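Local coordinates for protein colicin-D (Escherichia coli, PDB 5ZNM) that kills Escherichia coli and closely related bacteria by inhibiting protein synthesis, this chain comprising its central domain and its C-terminal tRNase domain, at residues A54-L59 with Y264-A269; A47-N52 with T208-P213; G303-S308 with T353-I358; G288-K293 with G363-G368. All blocks are in the same frame, centred on the assembly; numbering follows the deposited sequence.

Contact 1 (A54-L59 with Y264-A269); sequences ASSVQL and YWRPDA
Arg266 reaches from an edge strand of a five-stranded antiparallel sheet to the backbone of Ser56, in a buried polar contact inside the central part of colicin D. Its CG lies between the backbone N and the carbonyl carbon (chi1 61°), and from there the chain runs extended to NE. At its end NH2 donates to the carbonyl O of Ser56 over 3.2 Å, with an N-H...O angle of 148°. The acceptor lies close to the guanidinium plane, and the donor sits on a lone pair of the carbonyl. Water 1 doubles this link: it donates to Ser56 O and accepts from Arg266 NH1 at 3.1 Å, so this carbonyl oxygen accepts two hydrogen bonds. An arginine suits the place because its planar end offers several N-H groups at once, and its NE side forms a salt bridge with Glu275, which probably balances the buried charge. Gln58 runs past Arg266 in the opposite direction, its amide turned 20° from the guanidinium plane. The nearly straight bond from Gln58 NE2 to Ser56 OG, 2.9 Å, and a second from NE2 to Asn51 O hold that amide; the serine hydroxyl is also bonded to Thr53 O. Beyond the polar group, Ala54 CB lies 3.9 Å from Ala269 CB and only 3.5 Å from Ala269 CA, a tight fit that suits a small methyl. Nearby, Asp268 hydrogen-bonds His226 of the second subunit. Strands 56-61 and 262-267 share one sheet but are not neighbours in it: strands 126-131 and 274-281 lie between them.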
loop_
_atom_site.group_PDB
_atom_site.type_symbol
_atom_site.label_atom_id
_atom_site.label_comp_id
_atom_site.label_asym_id
_atom_site.label_seq_id
_atom_site.Cartn_x
_atom_site.Cartn_y
_atom_site.Cartn_z
ATOM N N ALA A 54 7.268 -7.333 -2.938
ATOM C CA ALA A 54 7.700 -7.772 -1.616
ATOM C C ALA A 54 6.859 -7.129 -0.518
ATOM O O ALA A 54 6.447 -5.967 -0.626
ATOM C CB ALA A 54 9.176 -7.446 -1.398
ATOM N N SER A 55 6.611 -7.898 0.546
ATOM C CA SER A 55 5.933 -7.402 1.744
ATOM C C SER A 55 4.523 -6.907 1.443
ATOM O O SER A 55 4.046 -5.958 2.054
ATOM C CB SER A 55 6.743 -6.291 2.426
ATOM O OG SER A 55 7.990 -6.797 2.886
ATOM N N SER A 56 3.837 -7.534 0.498
ATOM C CA SER A 56 2.540 -7.044 0.066
ATOM C C SER A 56 1.437 -8.000 0.502
ATOM O O SER A 56 1.664 -9.183 0.744
ATOM C CB SER A 56 2.517 -6.855 -1.458
ATOM O OG SER A 56 2.674 -8.101 -2.143
ATOM N N VAL A 57 0.239 -7.451 0.628
ATOM C CA VAL A 57 -0.989 -8.233 0.768
ATOM C C VAL A 57 -1.698 -8.202 -0.574
ATOM O O VAL A 57 -1.794 -7.144 -1.208
ATOM C CB VAL A 57 -1.891 -7.662 1.881
ATOM C CG1 VAL A 57 -3.207 -8.461 1.978
ATOM C CG2 VAL A 57 -1.155 -7.648 3.217
ATOM N N GLN A 58 -2.203 -9.354 -1.019
ATOM C CA GLN A 58 -2.815 -9.413 -2.335
ATOM C C GLN A 58 -4.108 -10.207 -2.277
ATOM O O GLN A 58 -4.239 -11.173 -1.516
ATOM C CB GLN A 58 -1.885 -10.049 -3.374
ATOM C CG GLN A 58 -0.663 -9.179 -3.703
ATOM C CD GLN A 58 0.352 -9.921 -4.571
ATOM O OE1 GLN A 58 -0.021 -10.689 -5.454
ATOM N NE2 GLN A 58 1.655 -9.696 -4.307
ATOM N N LEU A 59 -5.050 -9.802 -3.120
ATOM C CA LEU A 59 -6.297 -10.533 -3.311
ATOM C C LEU A 59 -6.515 -10.653 -4.804
ATOM O O LEU A 59 -6.635 -9.638 -5.494
ATOM C CB LEU A 59 -7.473 -9.819 -2.642
ATOM C CG LEU A 59 -8.854 -10.418 -2.889
ATOM C CD1 LEU A 59 -8.926 -11.839 -2.372
ATOM C CD2 LEU A 59 -9.934 -9.563 -2.227
ATOM N N TYR A 264 4.896 -20.102 0.040
ATOM C CA TYR A 264 6.002 -20.091 -0.912
ATOM C C TYR A 264 6.917 -18.916 -0.575
ATOM O O TYR A 264 6.566 -18.029 0.215
ATOM C CB TYR A 264 5.510 -20.026 -2.366
ATOM C CG TYR A 264 5.197 -18.642 -2.875
ATOM C CD1 TYR A 264 4.141 -17.897 -2.346
ATOM C CD2 TYR A 264 5.959 -18.070 -3.876
ATOM C CE1 TYR A 264 3.857 -16.622 -2.812
ATOM C CE2 TYR A 264 5.691 -16.795 -4.340
ATOM C CZ TYR A 264 4.642 -16.076 -3.815
ATOM O OH TYR A 264 4.394 -14.802 -4.292
ATOM N N TRP A 265 8.111 -18.920 -1.171
ATOM C CA TRP A 265 9.107 -17.877 -0.937
ATOM C C TRP A 265 9.238 -16.973 -2.159
ATOM O O TRP A 265 9.189 -17.458 -3.291
ATOM C CB TRP A 265 10.474 -18.491 -0.636
ATOM C CG TRP A 265 10.525 -19.268 0.614
ATOM C CD1 TRP A 265 10.266 -20.604 0.761
ATOM C CD2 TRP A 265 10.858 -18.774 1.911
ATOM N NE1 TRP A 265 10.420 -20.968 2.071
ATOM C CE2 TRP A 265 10.786 -19.865 2.801
ATOM C CE3 TRP A 265 11.218 -17.511 2.408
ATOM C CZ2 TRP A 265 11.053 -19.739 4.159
ATOM C CZ3 TRP A 265 11.488 -17.384 3.761
ATOM C CH2 TRP A 265 11.400 -18.498 4.623
ATOM N N ARG A 266 9.411 -15.673 -1.932
ATOM C CA ARG A 266 9.739 -14.696 -2.961
ATOM C C ARG A 266 10.903 -13.849 -2.480
ATOM O O ARG A 266 11.195 -13.807 -1.279
ATOM C CB ARG A 266 8.558 -13.772 -3.319
ATOM C CG ARG A 266 8.036 -12.913 -2.161
ATOM C CD ARG A 266 6.774 -12.097 -2.579
ATOM N NE ARG A 266 6.133 -11.480 -1.424
ATOM C CZ ARG A 266 4.829 -11.226 -1.330
ATOM N NH1 ARG A 266 4.013 -11.525 -2.332
ATOM N NH2 ARG A 266 4.338 -10.688 -0.220
ATOM N N PRO A 267 11.602 -13.171 -3.392
ATOM C CA PRO A 267 12.678 -12.276 -2.952
ATOM C C PRO A 267 12.136 -11.187 -2.038
ATOM O O PRO A 267 10.971 -10.778 -2.133
ATOM C CB PRO A 267 13.230 -11.696 -4.261
ATOM C CG PRO A 267 12.891 -12.714 -5.317
ATOM C CD PRO A 267 11.528 -13.259 -4.863
ATOM N N ASP A 268 12.989 -10.734 -1.119
ATOM C CA ASP A 268 12.597 -9.630 -0.259
ATOM C C ASP A 268 12.689 -8.305 -1.016
ATOM O O ASP A 268 13.014 -8.251 -2.209
ATOM C CB ASP A 268 13.423 -9.625 1.030
ATOM C CG ASP A 268 14.926 -9.442 0.792
ATOM O OD1 ASP A 268 15.346 -9.124 -0.336
ATOM O OD2 ASP A 268 15.686 -9.624 1.762
ATOM N N ALA A 269 12.342 -7.218 -0.322
ATOM C CA ALA A 269 12.266 -5.912 -0.978
ATOM C C ALA A 269 13.615 -5.494 -1.568
ATOM O O ALA A 269 13.671 -4.920 -2.664
ATOM C CB ALA A 269 11.747 -4.860 0.013
HETATM O O HOH W 1 1.139 -11.283 -1.273
#

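Contact 2 (A47-N52 with T208-P213)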
loop_
_atom_site.group_PDB
_atom_site.type_symbol
_atom_site.label_atom_id
_atom_site.label_comp_id
_atom_site.label_asym_id
_atom_site.label_seq_id
_atom_site.Cartn_x
_atom_site.Cartn_y
_atom_site.Cartn_z
ATOM N N ALA A 47 -7.140 -17.590 -14.888
ATOM C CA ALA A 47 -5.808 -17.448 -14.315
ATOM C C ALA A 47 -5.882 -16.824 -12.929
ATOM O O ALA A 47 -6.636 -15.877 -12.694
ATOM C CB ALA A 47 -4.922 -16.593 -15.222
ATOM N N LEU A 48 -5.104 -17.378 -12.002
ATOM C CA LEU A 48 -4.856 -16.780 -10.695
ATOM C C LEU A 48 -3.382 -16.427 -10.638
ATOM O O LEU A 48 -2.531 -17.302 -10.830
ATOM C CB LEU A 48 -5.199 -17.741 -9.561
ATOM C CG LEU A 48 -6.656 -18.000 -9.202
ATOM C CD1 LEU A 48 -6.680 -19.167 -8.231
ATOM C CD2 LEU A 48 -7.268 -16.751 -8.568
ATOM N N VAL A 49 -3.076 -15.158 -10.376
ATOM C CA VAL A 49 -1.699 -14.683 -10.403
ATOM C C VAL A 49 -1.313 -14.152 -9.028
ATOM O O VAL A 49 -2.052 -13.360 -8.421
ATOM C CB VAL A 49 -1.494 -13.598 -11.476
ATOM C CG1 VAL A 49 -0.008 -13.168 -11.545
ATOM C CG2 VAL A 49 -2.013 -14.084 -12.818
ATOM N N LEU A 50 -0.158 -14.606 -8.548
ATOM C CA LEU A 50 0.583 -13.999 -7.452
ATOM C C LEU A 50 1.645 -13.066 -8.022
ATOM O O LEU A 50 2.369 -13.437 -8.952
ATOM C CB LEU A 50 1.268 -15.070 -6.601
ATOM C CG LEU A 50 0.399 -16.004 -5.777
ATOM C CD1 LEU A 50 1.165 -17.272 -5.422
ATOM C CD2 LEU A 50 -0.058 -15.250 -4.524
ATOM N N ASN A 51 1.753 -11.869 -7.465
ATOM C CA ASN A 51 2.841 -10.974 -7.819
ATOM C C ASN A 51 3.934 -11.079 -6.766
ATOM O O ASN A 51 3.644 -11.223 -5.577
ATOM C CB ASN A 51 2.349 -9.530 -7.939
ATOM C CG ASN A 51 1.480 -9.318 -9.156
ATOM O OD1 ASN A 51 1.577 -10.066 -10.137
ATOM N ND2 ASN A 51 0.627 -8.287 -9.109
ATOM N N ASN A 52 5.199 -11.008 -7.194
ATOM C CA ASN A 52 6.291 -11.015 -6.230
ATOM C C ASN A 52 6.646 -9.603 -5.743
ATOM O O ASN A 52 7.813 -9.300 -5.511
ATOM C CB ASN A 52 7.518 -11.732 -6.803
ATOM C CG ASN A 52 7.434 -13.254 -6.653
ATOM O OD1 ASN A 52 8.353 -13.987 -7.038
ATOM N ND2 ASN A 52 6.341 -13.729 -6.090
ATOM N N THR A 208 -3.460 -24.674 -11.042
ATOM C CA THR A 208 -2.286 -23.912 -11.442
ATOM C C THR A 208 -2.380 -22.468 -10.946
ATOM O O THR A 208 -3.396 -21.804 -11.165
ATOM C CB THR A 208 -2.177 -23.924 -12.959
ATOM O OG1 THR A 208 -1.920 -25.265 -13.402
ATOM C CG2 THR A 208 -1.078 -22.978 -13.405
ATOM N N ILE A 209 -1.324 -21.983 -10.292
ATOM C CA ILE A 209 -1.231 -20.579 -9.888
ATOM C C ILE A 209 -0.019 -19.994 -10.582
ATOM O O ILE A 209 1.065 -20.577 -10.518
ATOM C CB ILE A 209 -1.108 -20.423 -8.361
ATOM C CG1 ILE A 209 -2.362 -20.968 -7.672
ATOM C CG2 ILE A 209 -0.875 -18.955 -7.973
ATOM C CD1 ILE A 209 -2.105 -21.385 -6.256
ATOM N N LEU A 210 -0.218 -18.891 -11.292
ATOM C CA LEU A 210 0.875 -18.210 -11.974
ATOM C C LEU A 210 1.569 -17.257 -11.007
ATOM O O LEU A 210 0.944 -16.708 -10.098
ATOM C CB LEU A 210 0.343 -17.433 -13.181
ATOM C CG LEU A 210 -0.341 -18.278 -14.255
ATOM C CD1 LEU A 210 -0.938 -17.402 -15.340
ATOM C CD2 LEU A 210 0.636 -19.274 -14.856
ATOM N N VAL A 211 2.866 -17.048 -11.210
ATOM C CA VAL A 211 3.590 -16.064 -10.411
ATOM C C VAL A 211 4.278 -15.110 -11.369
ATOM O O VAL A 211 5.059 -15.547 -12.223
ATOM C CB VAL A 211 4.613 -16.714 -9.467
ATOM C CG1 VAL A 211 5.289 -15.662 -8.619
ATOM C CG2 VAL A 211 3.951 -17.739 -8.564
ATOM N N ASN A 212 3.973 -13.817 -11.246
ATOM C CA ASN A 212 4.714 -12.796 -11.969
ATOM C C ASN A 212 5.935 -12.434 -11.115
ATOM O O ASN A 212 5.759 -11.820 -10.067
ATOM C CB ASN A 212 3.837 -11.572 -12.226
ATOM C CG ASN A 212 4.524 -10.526 -13.090
ATOM O OD1 ASN A 212 5.746 -10.555 -13.307
ATOM N ND2 ASN A 212 3.737 -9.567 -13.561
ATOM N N PRO A 213 7.144 -12.810 -11.490
ATOM C CA PRO A 213 8.292 -12.569 -10.614
ATOM C C PRO A 213 8.767 -11.128 -10.591
ATOM O O PRO A 213 9.630 -10.812 -9.771
ATOM C CB PRO A 213 9.378 -13.496 -11.188
ATOM C CG PRO A 213 9.025 -13.683 -12.584
ATOM C CD PRO A 213 7.535 -13.518 -12.720
HETATM O O HOH W 2 -3.681 -19.711 -13.104
HETATM O O HOH W 3 10.701 -12.445 -8.014
#
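Strands 49-51 and 207-212 form the parallel pair of a mixed four-stranded sheet, joined by four backbone hydrogen bonds. Leu210 sits opposite Val49, giving its N-H to Leu48 O and taking that of Leu50 on its own O, both at 2.8 Å. Asn212 likewise donates to Leu50 O and accepts from Asn52 N. Three of the four donors lie nearly along the C=O axis of their acceptors; Leu50 N is tilted 19° from the carbonyl plane of Leu210. On one face Leu50 CD1 meets Ile209 CG2 at 3.7 Å, and Tyr264 and Phe262 of strand 262-267 lie against this pair. Branched aliphatic residues suit this buried surface because they fill it without needing polar partners. The other face carries Val49, whose CG2 lies 4.1 Å from Leu210 CB, and helix 32-42 packs there through Val41 and Met42. Asn51 and Asn212 share that face with their amide planes 83° apart. Asn51 OD1 lies 3.4 Å from Asn212 CB, yet the polar ends meet through Thr232, whose hydroxyl bonds both Asn51 OD1 and Asn212 ND2. Water extends the pairing at both ends: water 2 links Leu48 N to Thr208 O, and water 3 donates to Asn52 OD1 and, at 2.6 Å, to Pro213 O. Bonds from one residue to the two flanking its partner are the signature of parallel beta pairing, here placing a short strand at the edge of a mixed sheet.

Contact 3 (G303-S308 with T353-I358)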
loop_
_atom_site.group_PDB
_atom_site.type_symbol
_atom_site.label_atom_id
_atom_site.label_comp_id
_atom_site.label_asym_id
_atom_site.label_seq_id
_atom_site.Cartn_x
_atom_site.Cartn_y
_atom_site.Cartn_z
ATOM N N GLY A 303 -32.316 -35.325 -3.924
ATOM C CA GLY A 303 -32.950 -36.522 -4.461
ATOM C C GLY A 303 -33.534 -36.331 -5.850
ATOM O O GLY A 303 -33.532 -37.259 -6.656
ATOM N N ASP A 304 -34.048 -35.131 -6.148
ATOM C CA ASP A 304 -34.518 -34.832 -7.498
ATOM C C ASP A 304 -33.392 -34.830 -8.516
ATOM O O ASP A 304 -33.660 -34.901 -9.721
ATOM C CB ASP A 304 -35.232 -33.475 -7.534
ATOM C CG ASP A 304 -36.608 -33.537 -6.925
ATOM O OD1 ASP A 304 -37.053 -34.665 -6.652
ATOM O OD2 ASP A 304 -37.250 -32.480 -6.748
ATOM N N PHE A 305 -32.138 -34.725 -8.075
ATOM C CA PHE A 305 -31.012 -34.839 -8.989
ATOM C C PHE A 305 -30.306 -36.191 -8.859
ATOM O O PHE A 305 -29.139 -36.322 -9.237
ATOM C CB PHE A 305 -30.043 -33.662 -8.782
ATOM C CG PHE A 305 -30.643 -32.319 -9.150
ATOM C CD1 PHE A 305 -31.492 -31.652 -8.270
ATOM C CD2 PHE A 305 -30.347 -31.723 -10.366
ATOM C CE1 PHE A 305 -32.053 -30.422 -8.606
ATOM C CE2 PHE A 305 -30.895 -30.496 -10.717
ATOM C CZ PHE A 305 -31.749 -29.838 -9.833
ATOM N N GLY A 306 -31.001 -37.202 -8.339
ATOM C CA GLY A 306 -30.470 -38.553 -8.350
ATOM C C GLY A 306 -29.516 -38.901 -7.230
ATOM O O GLY A 306 -28.774 -39.880 -7.349
ATOM N N ILE A 307 -29.495 -38.124 -6.153
ATOM C CA ILE A 307 -28.570 -38.341 -5.045
ATOM C C ILE A 307 -29.334 -38.954 -3.884
ATOM O O ILE A 307 -30.246 -38.327 -3.336
ATOM C CB ILE A 307 -27.887 -37.029 -4.632
ATOM C CG1 ILE A 307 -26.977 -36.567 -5.762
ATOM C CG2 ILE A 307 -27.121 -37.228 -3.337
ATOM C CD1 ILE A 307 -26.566 -35.113 -5.642
ATOM N N SER A 308 -28.953 -40.180 -3.494
ATOM C CA SER A 308 -29.677 -40.894 -2.448
ATOM C C SER A 308 -29.207 -40.548 -1.046
ATOM O O SER A 308 -29.981 -40.730 -0.104
ATOM C CB SER A 308 -29.559 -42.416 -2.636
ATOM O OG SER A 308 -28.238 -42.841 -2.416
ATOM N N THR A 353 -35.127 -35.094 -17.687
ATOM C CA THR A 353 -35.278 -35.281 -16.251
ATOM C C THR A 353 -36.394 -34.439 -15.658
ATOM O O THR A 353 -36.806 -34.711 -14.526
ATOM C CB THR A 353 -33.987 -34.922 -15.524
ATOM O OG1 THR A 353 -33.759 -33.522 -15.673
ATOM C CG2 THR A 353 -32.787 -35.715 -16.091
ATOM N N MET A 354 -36.858 -33.410 -16.380
ATOM C CA MET A 354 -37.832 -32.422 -15.912
ATOM C C MET A 354 -37.309 -31.567 -14.770
ATOM O O MET A 354 -38.093 -30.900 -14.085
ATOM C CB MET A 354 -39.162 -33.074 -15.511
ATOM C CG MET A 354 -39.741 -33.949 -16.596
ATOM S SD MET A 354 -40.488 -32.994 -17.917
ATOM C CE MET A 354 -41.891 -32.297 -17.045
ATOM N N ASN A 355 -35.993 -31.525 -14.569
ATOM C CA ASN A 355 -35.429 -30.710 -13.504
ATOM C C ASN A 355 -35.301 -29.256 -13.944
ATOM O O ASN A 355 -35.073 -28.956 -15.120
ATOM C CB ASN A 355 -34.066 -31.260 -13.070
ATOM C CG ASN A 355 -34.199 -32.503 -12.202
ATOM O OD1 ASN A 355 -35.279 -32.785 -11.678
ATOM N ND2 ASN A 355 -33.100 -33.257 -12.039
ATOM N N VAL A 356 -35.469 -28.351 -12.984
ATOM C CA VAL A 356 -35.131 -26.946 -13.165
ATOM C C VAL A 356 -34.027 -26.588 -12.189
ATOM O O VAL A 356 -33.950 -27.141 -11.087
ATOM C CB VAL A 356 -36.345 -26.018 -12.936
ATOM C CG1 VAL A 356 -37.375 -26.213 -14.039
ATOM C CG2 VAL A 356 -36.966 -26.317 -11.567
ATOM N N VAL A 357 -33.181 -25.637 -12.594
ATOM C CA VAL A 357 -32.203 -25.006 -11.710
ATOM C C VAL A 357 -32.355 -23.497 -11.879
ATOM O O VAL A 357 -32.421 -23.006 -13.013
ATOM C CB VAL A 357 -30.760 -25.451 -12.017
ATOM C CG1 VAL A 357 -29.743 -24.523 -11.315
ATOM C CG2 VAL A 357 -30.547 -26.941 -11.611
ATOM N N ILE A 358 -32.450 -22.774 -10.755
ATOM C CA ILE A 358 -32.630 -21.321 -10.747
ATOM C C ILE A 358 -31.292 -20.639 -10.502
ATOM O O ILE A 358 -30.629 -20.904 -9.493
ATOM C CB ILE A 358 -33.636 -20.874 -9.675
ATOM C CG1 ILE A 358 -34.958 -21.636 -9.778
ATOM C CG2 ILE A 358 -33.841 -19.304 -9.741
ATOM C CD1 ILE A 358 -35.778 -21.534 -8.482
#
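An amide nitrogen, that of Asn355, stands over the face of the Phe305 ring while it binds the carbonyl of the residue before that phenylalanine. Asn355 ND2 lies 3.6 Å above the ring plane, offset toward the rim, with the amide and ring planes 39° apart. The same nitrogen donates to Asp304 O at 2.9 Å, with an N-H...O angle of 147°; it approaches from above the carbonyl plane, 37° out of it. The other end of the amide is also held, since Asn355 OD1 accepts from Lys370 NZ. Asparagine suits this position because one short side chain supplies both a donor and an acceptor. Thr353 OG1 takes the N-H of Asn355 at 3.2 Å in an ST turn at the start of strand 355-359. The far end of the phenylalanine meets that strand, Phe305 CZ lying 3.6 Å from Val357 CG2. Val356 O sits at the ring edge, 3.7 Å from Phe305 CZ. The contact thus ties the loop between helices 292-297 and 314-329 to a strand of the antiparallel sheet of the C-terminal tRNase domain. Helix 314-329 itself adjoins the group through Ala323, which touches Phe305, and His327, which touches Asn355 and Val357. With both ends of the amide bonded, its flip is fixed, and the nearby lysine would probably polarise it so that ND2 becomes a stronger donor to the loop carbonyl.

Contact 4 (G288-K293 with G363-G368)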
loop_
_atom_site.group_PDB
_atom_site.type_symbol
_atom_site.label_atom_id
_atom_site.label_comp_id
_atom_site.label_asym_id
_atom_site.label_seq_id
_atom_site.Cartn_x
_atom_site.Cartn_y
_atom_site.Cartn_z
ATOM N N GLY A 288 -18.603 -18.430 -6.178
ATOM C CA GLY A 288 -19.438 -17.423 -6.792
ATOM C C GLY A 288 -20.755 -18.031 -7.229
ATOM O O GLY A 288 -21.802 -17.708 -6.659
ATOM N N ARG A 289 -20.729 -18.935 -8.216
ATOM C CA ARG A 289 -21.975 -19.589 -8.595
ATOM C C ARG A 289 -22.527 -20.408 -7.439
ATOM O O ARG A 289 -23.732 -20.386 -7.171
ATOM C CB ARG A 289 -21.785 -20.481 -9.819
ATOM C CG ARG A 289 -23.103 -21.237 -10.112
ATOM C CD ARG A 289 -22.998 -22.217 -11.262
ATOM N NE ARG A 289 -22.554 -21.565 -12.483
ATOM C CZ ARG A 289 -22.265 -22.207 -13.606
ATOM N NH1 ARG A 289 -22.378 -23.526 -13.676
ATOM N NH2 ARG A 289 -21.860 -21.530 -14.671
ATOM N N PHE A 290 -21.651 -21.090 -6.711
ATOM C CA PHE A 290 -22.033 -21.910 -5.579
ATOM C C PHE A 290 -21.407 -21.390 -4.296
ATOM O O PHE A 290 -20.390 -20.698 -4.305
ATOM C CB PHE A 290 -21.598 -23.366 -5.784
ATOM C CG PHE A 290 -22.231 -24.011 -6.977
ATOM C CD1 PHE A 290 -23.565 -24.404 -6.943
ATOM C CD2 PHE A 290 -21.502 -24.213 -8.132
ATOM C CE1 PHE A 290 -24.161 -24.994 -8.046
ATOM C CE2 PHE A 290 -22.083 -24.803 -9.238
ATOM C CZ PHE A 290 -23.419 -25.198 -9.197
ATOM N N SER A 291 -22.042 -21.743 -3.188
ATOM C CA SER A 291 -21.431 -21.636 -1.878
ATOM C C SER A 291 -21.808 -22.883 -1.114
ATOM O O SER A 291 -22.872 -23.463 -1.336
ATOM C CB SER A 291 -21.900 -20.391 -1.105
ATOM O OG SER A 291 -23.274 -20.503 -0.758
ATOM N N ARG A 292 -20.929 -23.297 -0.214
ATOM C CA ARG A 292 -21.269 -24.421 0.643
ATOM C C ARG A 292 -22.540 -24.128 1.431
ATOM O O ARG A 292 -23.364 -25.024 1.656
ATOM C CB ARG A 292 -20.111 -24.717 1.587
ATOM C CG ARG A 292 -20.247 -26.050 2.255
ATOM C CD ARG A 292 -19.124 -26.366 3.215
ATOM N NE ARG A 292 -19.541 -27.366 4.182
ATOM C CZ ARG A 292 -18.908 -28.494 4.432
ATOM N NH1 ARG A 292 -17.782 -28.793 3.805
ATOM N NH2 ARG A 292 -19.401 -29.342 5.328
ATOM N N LYS A 293 -22.707 -22.873 1.855
ATOM C CA LYS A 293 -23.892 -22.486 2.615
ATOM C C LYS A 293 -25.169 -22.735 1.813
ATOM O O LYS A 293 -26.125 -23.332 2.318
ATOM C CB LYS A 293 -23.763 -21.013 3.029
ATOM C CG LYS A 293 -24.984 -20.452 3.726
ATOM C CD LYS A 293 -24.770 -20.325 5.222
ATOM C CE LYS A 293 -25.993 -19.719 5.910
ATOM N NZ LYS A 293 -27.194 -20.614 5.823
ATOM N N GLY A 363 -25.743 -14.413 -10.953
ATOM C CA GLY A 363 -25.087 -15.657 -11.299
ATOM C C GLY A 363 -25.048 -16.691 -10.195
ATOM O O GLY A 363 -24.499 -17.778 -10.414
ATOM N N GLU A 364 -25.608 -16.393 -9.021
ATOM C CA GLU A 364 -25.614 -17.339 -7.912
ATOM C C GLU A 364 -26.647 -18.429 -8.131
ATOM O O GLU A 364 -27.808 -18.136 -8.430
ATOM C CB GLU A 364 -25.939 -16.634 -6.598
ATOM C CG GLU A 364 -24.808 -15.877 -5.947
ATOM C CD GLU A 364 -25.266 -15.257 -4.627
ATOM O OE1 GLU A 364 -26.163 -15.833 -3.990
ATOM O OE2 GLU A 364 -24.746 -14.200 -4.245
ATOM N N PHE A 365 -26.241 -19.678 -7.926
ATOM C CA PHE A 365 -27.219 -20.747 -7.816
ATOM C C PHE A 365 -28.176 -20.458 -6.659
ATOM O O PHE A 365 -27.747 -20.173 -5.537
ATOM C CB PHE A 365 -26.511 -22.088 -7.612
ATOM C CG PHE A 365 -27.409 -23.175 -7.086
ATOM C CD1 PHE A 365 -28.306 -23.822 -7.929
ATOM C CD2 PHE A 365 -27.348 -23.561 -5.759
ATOM C CE1 PHE A 365 -29.132 -24.820 -7.456
ATOM C CE2 PHE A 365 -28.172 -24.580 -5.277
ATOM C CZ PHE A 365 -29.064 -25.206 -6.131
ATOM N N LEU A 366 -29.478 -20.537 -6.929
ATOM C CA LEU A 366 -30.475 -20.363 -5.876
ATOM C C LEU A 366 -31.042 -21.694 -5.394
ATOM O O LEU A 366 -30.959 -22.013 -4.205
ATOM C CB LEU A 366 -31.604 -19.452 -6.366
ATOM C CG LEU A 366 -32.742 -19.317 -5.344
ATOM C CD1 LEU A 366 -32.266 -18.627 -4.066
ATOM C CD2 LEU A 366 -33.930 -18.610 -5.960
ATOM N N SER A 367 -31.627 -22.475 -6.297
ATOM C CA SER A 367 -32.286 -23.719 -5.921
ATOM C C SER A 367 -32.568 -24.506 -7.195
ATOM O O SER A 367 -32.322 -24.032 -8.308
ATOM C CB SER A 367 -33.590 -23.453 -5.149
ATOM O OG SER A 367 -34.033 -24.646 -4.541
ATOM N N GLY A 368 -33.098 -25.711 -7.014
ATOM C CA GLY A 368 -33.565 -26.512 -8.130
ATOM C C GLY A 368 -34.373 -27.687 -7.629
ATOM O O GLY A 368 -34.286 -28.065 -6.455
HETATM O O HOH W 4 -25.056 -20.555 -4.711
#
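Phe290 and Phe365 make the close-packed half of this contact, while Gly288, Arg289, Gly363 and Glu364 form its more exposed margin. The two rings are inclined at 43° with centroids 5.6 Å apart, and Phe290 meets its neighbour mainly through the CD1-CE1 side: CE1 lies 3.8 Å from Phe365 CB and equally near CG. The Phe365 ring packs on Ile324 of helix 314-329 and on Val357. Phe290 also touches that helix, at Arg321 and Glu325, so large flat side chains suit both places by filling the space between helix and strand. Beside the rings, Phe365 N donates to Arg289 O over 2.7 Å, with an N-H...O angle of 161°, where strand 365-370, an edge of the four-stranded antiparallel sheet of the tRNase domain, begins. The segment 288-293 here leads into helix 292-297, whose N-cap is Ser291, its hydroxyl accepting from Gln294 N. Water 4, in plane at the edge of the Phe365 ring, donates to both Arg289 O and Phe365 O, each at 2.8 Å. Outward the touches grow sparse: Glu364 CG rests 3.6 Å from Gly288 O, and Arg289 CG, which also lies over a face of the Phe290 ring, is 3.7 Å from Gly363 O. Both glycines have positive phi, where a CB would run into the preceding carbonyl O. The arginine chain bends at chi3 (-57°), and its guanidinium forms a salt bridge with Glu325.

In the fold
From the N terminus, the chain first lays down 47-52 and then 54-59, and both wait for much later partners. Contact 2 closes first, when 208-213 returns to 47-52; contact 1 closes at 264-269, so the two cross along the chain. They also touch in space, which joins the mixed sheet to the five-stranded sheet. Contact 4 opens only afterwards, at 288-293, and contact 3 both opens and closes within its span. Their later segments are neighbouring strands of one C-terminal sheet. Centres of contacts 1 and 3 are about 45 Å apart, on opposite sides of the chain's centre.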